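Local coordinates for protein C-type lectin domain family 4, member a4 (Mus musculus, PDB 3VYK) that binds N-glycans through a calcium-dependent C-type lectin domain and probably serves as an inhibitory pattern-recognition receptor on dendritic cells, at residues T52-L66 with R99-W112. Sequence-based numbering, arbitrary orientation.
Sequences TSNLNTSAGYFIGLL and RCVIINHKTTGWGW. With NAG (2-acetamido-2-deoxy-beta-D-glucopyranose), chain B; SO4 (sulfate ion), chain E; SO4 (sulfate ion), chain D.
Trp110 lays its indole flat against the end of helix 45-53, where Thr52 CB sits 3.6 Å from the centroid of the five-membered ring. Leu55 CD1 covers the six-membered ring on that same side, while His105 CD2 lies over the opposite face, so the indole is held between segment 52-66 and a residue of its own hairpin. The far rim runs into the loop: Trp110 CH2 lies 3.4 Å from Asn56 O. Thr57 bridges two rings, its CG2 reaching Trp110 CZ2 and also standing over the centre of the His105 ring. Beyond the loop, strand 61-63 pairs antiparallel with strand 100-106. Tyr61 and Ile103 exchange two backbone hydrogen bonds, and Ile63 N donates to Val101 O at 3.0 Å in a nearly straight bond (168°). Where the pairing gives out, water takes over: one molecule gives protons to Thr57 O and Ala59 O and accepts from His105 N. This is the C-type lectin fold, in which strand 109-115, the hairpin partner of strand 100-106, carries Asn113 and Asp114 on to the calcium ion that holds the glycan. The core side is exemplified by Ile63: chi1 of 68° sets CG1 between the backbone N and carbonyl carbon, and from there CD1 rests over the Trp112 face, 4.1 Å from the centroid of its five-membered ring; CG2, anti to the carbonyl carbon, meets Ile103 CG1 at 3.7 Å. Gln48 accepts from Trp112 NE1. Asn104, next to Ile103 on strand 100-106, turns to the glycan instead, its ND2 donating to NAG O7 (3.1 Å) and O3. At the other end Leu66 CD2 packs 3.5 Å from Cys100 SG, which is disulfide-bonded to Cys117.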
ATOM      1  N   THR A  52       6.423  -3.446   6.099  1.00 13.81           N
ATOM      2  CA  THR A  52       7.435  -4.174   5.319  1.00 14.18           C
ATOM      3  C   THR A  52       8.015  -5.396   6.039  1.00 15.11           C
ATOM      4  O   THR A  52       8.413  -6.359   5.392  1.00 15.53           O
ATOM      5  CB  THR A  52       8.557  -3.265   4.781  1.00 14.31           C
ATOM      6  OG1 THR A  52       9.321  -2.734   5.869  1.00 14.69           O
ATOM      7  CG2 THR A  52       7.975  -2.145   3.940  1.00 13.83           C
ATOM      8  N   SER A  53       8.032  -5.367   7.369  1.00 15.65           N
ATOM      9  CA  SER A  53       8.474  -6.530   8.145  1.00 16.44           C
ATOM     10  C   SER A  53       7.631  -7.773   7.849  1.00 17.44           C
ATOM     11  O   SER A  53       8.097  -8.899   8.038  1.00 19.03           O
ATOM     12  CB  SER A  53       8.454  -6.213   9.651  1.00 17.06           C
ATOM     13  OG  SER A  53       7.170  -6.384  10.206  1.00 20.41           O
ATOM     14  N   ASN A  54       6.399  -7.548   7.394  1.00 17.49           N
ATOM     15  CA  ASN A  54       5.420  -8.598   7.127  1.00 18.36           C
ATOM     16  C   ASN A  54       5.335  -9.047   5.661  1.00 18.70           C
ATOM     17  O   ASN A  54       4.485  -9.873   5.319  1.00 20.47           O
ATOM     18  CB  ASN A  54       4.043  -8.133   7.607  1.00 19.88           C
ATOM     19  CG  ASN A  54       3.912  -8.172   9.115  1.00 21.60           C
ATOM     20  OD1 ASN A  54       4.056  -7.155   9.799  1.00 22.02           O
ATOM     21  ND2 ASN A  54       3.642  -9.354   9.643  1.00 23.29           N
ATOM     22  N   LEU A  55       6.207  -8.513   4.808  1.00 17.67           N
ATOM     23  CA  LEU A  55       6.107  -8.735   3.359  1.00 18.31           C
ATOM     24  C   LEU A  55       7.164  -9.672   2.792  1.00 18.86           C
ATOM     25  O   LEU A  55       8.271  -9.784   3.323  1.00 20.06           O
ATOM     26  CB  LEU A  55       6.194  -7.396   2.619  1.00 17.36           C
ATOM     27  CG  LEU A  55       5.200  -6.295   2.977  1.00 16.73           C
ATOM     28  CD1 LEU A  55       5.483  -5.083   2.111  1.00 16.15           C
ATOM     29  CD2 LEU A  55       3.749  -6.740   2.841  1.00 16.40           C
ATOM     30  N   ASN A  56       6.821 -10.310   1.673  1.00 19.92           N
ATOM     31  CA  ASN A  56       7.757 -11.140   0.932  1.00 21.59           C
ATOM     32  C   ASN A  56       8.566 -10.272  -0.025  1.00 21.48           C
ATOM     33  O   ASN A  56       7.989  -9.517  -0.821  1.00 21.80           O
ATOM     34  CB  ASN A  56       6.983 -12.212   0.159  1.00 22.46           C
ATOM     35  CG  ASN A  56       7.881 -13.300  -0.403  1.00 24.53           C
ATOM     36  OD1 ASN A  56       8.849 -13.026  -1.109  1.00 25.73           O
ATOM     37  ND2 ASN A  56       7.559 -14.550  -0.082  1.00 27.12           N
ATOM     38  N   THR A  57       9.893 -10.374   0.038  1.00 21.58           N
ATOM     39  CA  THR A  57      10.757  -9.529  -0.796  0.70 21.45           C
ATOM     40  C   THR A  57      10.638  -9.799  -2.302  1.00 21.56           C
ATOM     41  O   THR A  57      11.083  -8.985  -3.104  1.00 22.13           O
ATOM     42  CB  THR A  57      12.240  -9.588  -0.373  1.00 22.97           C
ATOM     43  OG1 THR A  57      12.745 -10.915  -0.564  1.00 23.91           O
ATOM     44  CG2 THR A  57      12.398  -9.186   1.086  1.00 22.57           C
ATOM     45  N   SER A  58      10.034 -10.926  -2.675  1.00 21.79           N
ATOM     46  CA  SER A  58       9.835 -11.248  -4.089  0.50 21.19           C
ATOM     47  C   SER A  58       8.559 -10.632  -4.665  1.00 20.60           C
ATOM     48  O   SER A  58       8.347 -10.675  -5.874  1.00 21.51           O
ATOM     49  CB  SER A  58       9.841 -12.765  -4.319  1.00 23.49           C
ATOM     50  OG  SER A  58       8.693 -13.373  -3.753  1.00 27.40           O
ATOM     51  N   ALA A  59       7.727 -10.038  -3.809  0.50 17.08           N
ATOM     52  CA  ALA A  59       6.406  -9.562  -4.225  0.50 15.55           C
ATOM     53  C   ALA A  59       6.237  -8.051  -4.108  0.50 14.40           C
ATOM     54  O   ALA A  59       6.927  -7.390  -3.335  0.50 13.22           O
ATOM     55  CB  ALA A  59       5.311 -10.273  -3.440  1.00 16.65           C
ATOM     56  N   GLY A  60       5.296  -7.519  -4.883  1.00 14.54           N
ATOM     57  CA  GLY A  60       4.898  -6.108  -4.792  1.00 14.43           C
ATOM     58  C   GLY A  60       3.499  -5.979  -4.231  1.00 14.68           C
ATOM     59  O   GLY A  60       2.626  -6.811  -4.499  1.00 15.27           O
ATOM     60  N   TYR A  61       3.267  -4.916  -3.461  1.00 13.98           N
ATOM     61  CA  TYR A  61       2.015  -4.785  -2.726  1.00 13.47           C
ATOM     62  C   TYR A  61       1.374  -3.427  -2.949  1.00 13.09           C
ATOM     63  O   TYR A  61       1.959  -2.394  -2.603  1.00 13.38           O
ATOM     64  CB  TYR A  61       2.261  -4.995  -1.220  1.00 13.96           C
ATOM     65  CG  TYR A  61       2.842  -6.353  -0.882  1.00 14.68           C
ATOM     66  CD1 TYR A  61       2.019  -7.372  -0.429  1.00 14.85           C
ATOM     67  CD2 TYR A  61       4.215  -6.608  -1.012  1.00 15.15           C
ATOM     68  CE1 TYR A  61       2.540  -8.629  -0.121  1.00 15.54           C
ATOM     69  CE2 TYR A  61       4.747  -7.859  -0.709  1.00 15.60           C
ATOM     70  CZ  TYR A  61       3.895  -8.858  -0.259  1.00 15.85           C
ATOM     71  OH  TYR A  61       4.389 -10.112   0.056  1.00 17.90           O
ATOM     72  N   PHE A  62       0.166  -3.419  -3.507  1.00 13.04           N
ATOM     73  CA  PHE A  62      -0.586  -2.179  -3.669  1.00 13.12           C
ATOM     74  C   PHE A  62      -0.886  -1.554  -2.317  1.00 12.92           C
ATOM     75  O   PHE A  62      -1.224  -2.261  -1.345  1.00 13.70           O
ATOM     76  CB  PHE A  62      -1.915  -2.420  -4.395  1.00 13.15           C
ATOM     77  CG  PHE A  62      -1.800  -2.448  -5.891  1.00 13.63           C
ATOM     78  CD1 PHE A  62      -1.272  -1.360  -6.588  1.00 13.70           C
ATOM     79  CD2 PHE A  62      -2.267  -3.542  -6.604  1.00 13.83           C
ATOM     80  CE1 PHE A  62      -1.168  -1.371  -7.976  1.00 14.08           C
ATOM     81  CE2 PHE A  62      -2.176  -3.556  -7.990  1.00 13.79           C
ATOM     82  CZ  PHE A  62      -1.631  -2.477  -8.676  1.00 14.13           C
ATOM     83  N   ILE A  63      -0.768  -0.230  -2.282  1.00 12.44           N
ATOM     84  CA  ILE A  63      -1.227   0.569  -1.141  1.00 12.07           C
ATOM     85  C   ILE A  63      -2.319   1.520  -1.601  1.00 12.13           C
ATOM     86  O   ILE A  63      -2.605   1.604  -2.799  1.00 12.46           O
ATOM     87  CB  ILE A  63      -0.057   1.310  -0.457  1.00 12.37           C
ATOM     88  CG1 ILE A  63       0.525   2.400  -1.369  1.00 12.13           C
ATOM     89  CG2 ILE A  63       0.997   0.302  -0.020  1.00 12.76           C
ATOM     90  CD1 ILE A  63       1.618   3.256  -0.734  1.00 12.48           C
ATOM     91  N   GLY A  64      -2.937   2.236  -0.671  1.00 12.35           N
ATOM     92  CA  GLY A  64      -4.078   3.087  -0.993  1.00 12.41           C
ATOM     93  C   GLY A  64      -3.737   4.499  -1.439  1.00 12.95           C
ATOM     94  O   GLY A  64      -4.413   5.443  -1.039  1.00 13.44           O
ATOM     95  N   LEU A  65      -2.699   4.638  -2.269  1.00 12.74           N
ATOM     96  CA  LEU A  65      -2.212   5.945  -2.709  1.00 12.93           C
ATOM     97  C   LEU A  65      -2.392   6.058  -4.213  1.00 13.25           C
ATOM     98  O   LEU A  65      -1.980   5.163  -4.951  1.00 13.42           O
ATOM     99  CB  LEU A  65      -0.726   6.103  -2.340  1.00 13.31           C
ATOM    100  CG  LEU A  65      -0.131   7.501  -2.505  1.00 12.94           C
ATOM    101  CD1 LEU A  65      -0.823   8.516  -1.602  1.00 13.79           C
ATOM    102  CD2 LEU A  65       1.374   7.483  -2.248  1.00 13.60           C
ATOM    103  N   LEU A  66      -2.991   7.159  -4.655  1.00 13.58           N
ATOM    104  CA  LEU A  66      -3.317   7.362  -6.073  0.50 13.34           C
ATOM    105  C   LEU A  66      -2.904   8.732  -6.575  1.00 13.48           C
ATOM    106  O   LEU A  66      -2.990   9.703  -5.847  1.00 13.99           O
ATOM    107  CB  LEU A  66      -4.821   7.236  -6.280  1.00 15.16           C
ATOM    108  CG  LEU A  66      -5.452   5.903  -5.896  1.00 15.88           C
ATOM    109  CD1 LEU A  66      -6.962   6.037  -5.917  1.00 18.06           C
ATOM    110  CD2 LEU A  66      -4.994   4.803  -6.834  1.00 16.67           C
ATOM    111  N   ARG A  99      -0.313   5.432 -12.150  1.00 13.65           N
ATOM    112  CA  ARG A  99      -1.095   6.264 -11.238  1.00 13.98           C
ATOM    113  C   ARG A  99      -1.357   5.622  -9.882  1.00 13.61           C
ATOM    114  O   ARG A  99      -1.926   6.263  -9.001  1.00 13.75           O
ATOM    115  CB  ARG A  99      -2.415   6.680 -11.901  1.00 15.45           C
ATOM    116  CG  ARG A  99      -2.239   7.540 -13.155  1.00 17.03           C
ATOM    117  CD  ARG A  99      -3.589   7.975 -13.739  1.00 17.62           C
ATOM    118  NE  ARG A  99      -4.524   6.851 -13.768  1.00 18.23           N
ATOM    119  CZ  ARG A  99      -4.554   5.917 -14.714  1.00 19.11           C
ATOM    120  NH1 ARG A  99      -3.722   5.976 -15.753  1.00 19.06           N
ATOM    121  NH2 ARG A  99      -5.420   4.925 -14.616  1.00 20.18           N
ATOM    122  N   CYS A 100      -0.950   4.358  -9.739  1.00 13.02           N
ATOM    123  CA  CYS A 100      -1.085   3.588  -8.506  1.00 13.01           C
ATOM    124  C   CYS A 100       0.305   3.331  -7.940  1.00 12.57           C
ATOM    125  O   CYS A 100       1.309   3.623  -8.591  1.00 12.51           O
ATOM    126  CB  CYS A 100      -1.826   2.280  -8.771  1.00 13.53           C
ATOM    127  SG  CYS A 100      -3.601   2.519  -9.046  1.00 14.79           S
ATOM    128  N   VAL A 101       0.353   2.832  -6.710  1.00 12.19           N
ATOM    129  CA  VAL A 101       1.615   2.714  -5.975  1.00 12.15           C
ATOM    130  C   VAL A 101       1.727   1.354  -5.305  1.00 11.76           C
ATOM    131  O   VAL A 101       0.769   0.882  -4.660  1.00 12.32           O
ATOM    132  CB  VAL A 101       1.726   3.822  -4.900  1.00 11.71           C
ATOM    133  CG1 VAL A 101       3.049   3.729  -4.130  1.00 12.40           C
ATOM    134  CG2 VAL A 101       1.584   5.209  -5.507  1.00 12.43           C
ATOM    135  N   ILE A 102       2.902   0.735  -5.458  1.00 11.61           N
ATOM    136  CA  ILE A 102       3.234  -0.458  -4.697  1.00 12.02           C
ATOM    137  C   ILE A 102       4.418  -0.232  -3.773  1.00 12.19           C
ATOM    138  O   ILE A 102       5.275   0.618  -4.027  1.00 11.78           O
ATOM    139  CB  ILE A 102       3.556  -1.696  -5.590  1.00 12.13           C
ATOM    140  CG1 ILE A 102       4.732  -1.428  -6.546  1.00 12.80           C
ATOM    141  CG2 ILE A 102       2.296  -2.176  -6.297  1.00 13.34           C
ATOM    142  CD1 ILE A 102       5.198  -2.657  -7.314  1.00 12.89           C
ATOM    143  N   ILE A 103       4.434  -1.011  -2.699  1.00 12.50           N
ATOM    144  CA  ILE A 103       5.647  -1.262  -1.934  1.00 13.23           C
ATOM    145  C   ILE A 103       6.346  -2.440  -2.612  1.00 13.46           C
ATOM    146  O   ILE A 103       5.748  -3.499  -2.814  1.00 14.47           O
ATOM    147  CB  ILE A 103       5.321  -1.623  -0.469  1.00 13.72           C
ATOM    148  CG1 ILE A 103       4.636  -0.449   0.229  1.00 14.05           C
ATOM    149  CG2 ILE A 103       6.584  -2.033   0.286  1.00 14.18           C
ATOM    150  CD1 ILE A 103       4.172  -0.758   1.639  1.00 14.01           C
ATOM    151  N   ASN A 104       7.610  -2.255  -2.957  1.00 13.53           N
ATOM    152  CA  ASN A 104       8.442  -3.374  -3.420  1.00 14.47           C
ATOM    153  C   ASN A 104       9.872  -3.263  -2.907  1.00 15.01           C
ATOM    154  O   ASN A 104      10.282  -2.232  -2.346  1.00 13.95           O
ATOM    155  CB  ASN A 104       8.360  -3.575  -4.959  1.00 14.78           C
ATOM    156  CG  ASN A 104       8.971  -2.430  -5.756  1.00 14.95           C
ATOM    157  OD1 ASN A 104       9.436  -1.448  -5.208  1.00 15.68           O
ATOM    158  ND2 ASN A 104       8.961  -2.557  -7.089  1.00 15.35           N
ATOM    159  N   HIS A 105      10.619  -4.351  -3.074  1.00 15.95           N
ATOM    160  CA  HIS A 105      11.953  -4.446  -2.520  1.00 18.12           C
ATOM    161  C   HIS A 105      13.015  -4.420  -3.582  1.00 19.12           C
ATOM    162  O   HIS A 105      12.877  -5.064  -4.622  1.00 19.68           O
ATOM    163  CB  HIS A 105      12.065  -5.714  -1.697  1.00 18.84           C
ATOM    164  CG  HIS A 105      13.312  -5.778  -0.870  1.00 19.55           C
ATOM    165  ND1 HIS A 105      14.440  -6.389  -1.303  1.00 21.25           N
ATOM    166  CD2 HIS A 105      13.596  -5.265   0.389  1.00 20.14           C
ATOM    167  CE1 HIS A 105      15.391  -6.282  -0.358  1.00 21.28           C
ATOM    168  NE2 HIS A 105      14.879  -5.589   0.676  1.00 21.45           N
ATOM    169  N   LYS A 106      14.064  -3.650  -3.318  1.00 20.51           N
ATOM    170  CA  LYS A 106      15.204  -3.505  -4.229  1.00 22.68           C
ATOM    171  C   LYS A 106      16.484  -3.672  -3.418  1.00 24.71           C
ATOM    172  O   LYS A 106      16.426  -3.926  -2.215  1.00 25.77           O
ATOM    173  CB  LYS A 106      15.160  -2.148  -4.955  1.00 22.70           C
ATOM    174  CG  LYS A 106      13.971  -2.008  -5.895  1.00 22.02           C
ATOM    175  CD  LYS A 106      13.775  -0.607  -6.473  1.00 21.88           C
ATOM    176  CE  LYS A 106      14.660  -0.353  -7.682  1.00 22.81           C
ATOM    177  NZ  LYS A 106      14.205   0.887  -8.358  1.00 21.06           N
ATOM    178  N   THR A 107      17.637  -3.545  -4.073  1.00 28.49           N
ATOM    179  CA  THR A 107      18.920  -3.719  -3.385  1.00 30.22           C
ATOM    180  C   THR A 107      19.106  -2.686  -2.271  1.00 30.02           C
ATOM    181  O   THR A 107      19.759  -2.953  -1.262  1.00 31.49           O
ATOM    182  CB  THR A 107      20.107  -3.650  -4.364  1.00 31.32           C
ATOM    183  OG1 THR A 107      20.143  -2.360  -4.988  1.00 34.62           O
ATOM    184  CG2 THR A 107      19.977  -4.722  -5.439  1.00 32.18           C
ATOM    185  N   THR A 108      18.508  -1.513  -2.464  1.00 28.63           N
ATOM    186  CA  THR A 108      18.581  -0.410  -1.508  1.00 28.76           C
ATOM    187  C   THR A 108      17.530  -0.527  -0.400  1.00 27.29           C
ATOM    188  O   THR A 108      17.479   0.317   0.502  1.00 29.21           O
ATOM    189  CB  THR A 108      18.402   0.944  -2.220  1.00 29.51           C
ATOM    190  OG1 THR A 108      17.263   0.869  -3.089  1.00 32.21           O
ATOM    191  CG2 THR A 108      19.638   1.289  -3.041  1.00 30.00           C
ATOM    192  N   GLY A 109      16.696  -1.563  -0.477  1.00 24.85           N
ATOM    193  CA  GLY A 109      15.678  -1.837   0.537  1.00 22.08           C
ATOM    194  C   GLY A 109      14.243  -1.709   0.042  1.00 19.35           C
ATOM    195  O   GLY A 109      13.984  -1.757  -1.159  1.00 18.99           O
ATOM    196  N   TRP A 110      13.314  -1.578   0.986  1.00 18.03           N
ATOM    197  CA  TRP A 110      11.899  -1.380   0.666  1.00 15.83           C
ATOM    198  C   TRP A 110      11.597   0.035   0.285  1.00 15.49           C
ATOM    199  O   TRP A 110      12.239   0.968   0.758  1.00 16.54           O
ATOM    200  CB  TRP A 110      11.042  -1.754   1.866  1.00 15.97           C
ATOM    201  CG  TRP A 110      10.987  -3.225   2.115  1.00 16.37           C
ATOM    202  CD1 TRP A 110      11.675  -3.947   3.092  1.00 16.66           C
ATOM    203  CD2 TRP A 110      10.182  -4.216   1.404  1.00 16.39           C
ATOM    204  NE1 TRP A 110      11.359  -5.274   3.032  1.00 17.48           N
ATOM    205  CE2 TRP A 110      10.471  -5.513   2.039  1.00 16.93           C
ATOM    206  CE3 TRP A 110       9.292  -4.170   0.331  1.00 16.59           C
ATOM    207  CZ2 TRP A 110       9.878  -6.691   1.607  1.00 17.05           C
ATOM    208  CZ3 TRP A 110       8.695  -5.364  -0.094  1.00 16.62           C
ATOM    209  CH2 TRP A 110       8.986  -6.596   0.531  1.00 16.86           C
ATOM    210  N   GLY A 111      10.589   0.213  -0.565  1.00 12.99           N
ATOM    211  CA  GLY A 111      10.171   1.560  -0.933  1.00 13.06           C
ATOM    212  C   GLY A 111       8.938   1.556  -1.810  1.00 12.15           C
ATOM    213  O   GLY A 111       8.398   0.495  -2.156  1.00 12.54           O
ATOM    214  N   TRP A 112       8.502   2.756  -2.163  1.00 12.06           N
ATOM    215  CA  TRP A 112       7.321   2.933  -3.006  1.00 11.73           C
ATOM    216  C   TRP A 112       7.706   3.169  -4.439  1.00 11.76           C
ATOM    217  O   TRP A 112       8.680   3.874  -4.738  1.00 11.82           O
ATOM    218  CB  TRP A 112       6.516   4.141  -2.564  1.00 11.48           C
ATOM    219  CG  TRP A 112       5.982   4.127  -1.157  1.00 11.48           C
ATOM    220  CD1 TRP A 112       5.961   3.086  -0.228  1.00 11.90           C
ATOM    221  CD2 TRP A 112       5.314   5.251  -0.502  1.00 11.39           C
ATOM    222  NE1 TRP A 112       5.376   3.510   0.948  1.00 11.92           N
ATOM    223  CE2 TRP A 112       4.947   4.790   0.837  1.00 11.53           C
ATOM    224  CE3 TRP A 112       5.004   6.556  -0.881  1.00 11.37           C
ATOM    225  CZ2 TRP A 112       4.304   5.631   1.754  1.00 11.49           C
ATOM    226  CZ3 TRP A 112       4.360   7.382   0.047  1.00 11.14           C
ATOM    227  CH2 TRP A 112       4.007   6.919   1.323  1.00 11.78           C
TER
HETATM  228  C1  NAG B   3       8.141  -2.249 -12.108  1.00 15.21           C
HETATM  229  C2  NAG B   3       8.641  -2.921 -10.820  1.00 16.32           C
HETATM  230  C3  NAG B   3       8.020  -4.305 -10.630  1.00 17.46           C
HETATM  231  C4  NAG B   3       6.503  -4.248 -10.819  1.00 17.41           C
HETATM  232  C5  NAG B   3       6.124  -3.515 -12.112  1.00 16.36           C
HETATM  233  C6  NAG B   3       4.626  -3.276 -12.233  1.00 16.13           C
HETATM  234  C7  NAG B   3      10.852  -2.059 -10.203  1.00 17.19           C
HETATM  235  C8  NAG B   3      12.329  -2.153 -10.426  1.00 17.73           C
HETATM  236  N2  NAG B   3      10.093  -2.920 -10.882  1.00 17.08           N
HETATM  237  O3  NAG B   3       8.307  -4.759  -9.320  1.00 19.66           O
HETATM  238  O4  NAG B   3       5.965  -5.547 -10.835  1.00 18.12           O
HETATM  239  O5  NAG B   3       6.724  -2.233 -12.123  1.00 15.34           O
HETATM  240  O6  NAG B   3       3.953  -4.376 -12.808  1.00 17.15           O
HETATM  241  O7  NAG B   3      10.381  -1.210  -9.434  1.00 17.24           O
HETATM  242  S   SO4 E1009      14.568  -0.973   4.545  1.00 42.77           S
HETATM  243  O1  SO4 E1009      13.461  -1.258   5.486  1.00 41.58           O
HETATM  244  O2  SO4 E1009      14.465  -1.899   3.395  1.00 41.62           O
HETATM  245  O3  SO4 E1009      15.874  -1.170   5.218  1.00 44.27           O
HETATM  246  O4  SO4 E1009      14.462   0.418   4.047  1.00 44.85           O
HETATM  247  S   SO4 D1008      -5.241   3.440 -18.097  1.00 20.86           S
HETATM  248  O1  SO4 D1008      -6.189   4.129 -17.176  1.00 19.72           O
HETATM  249  O2  SO4 D1008      -5.653   3.570 -19.523  1.00 18.40           O
HETATM  250  O3  SO4 D1008      -3.876   3.984 -17.906  1.00 20.98           O
HETATM  251  O4  SO4 D1008      -5.237   2.000 -17.744  1.00 21.69           O
HETATM  252  O   HOH W   1       9.519  -6.773  -3.988  1.00 19.62           O
HETATM  253  O   HOH W   2      -2.000   2.551  -5.423  1.00 16.97           O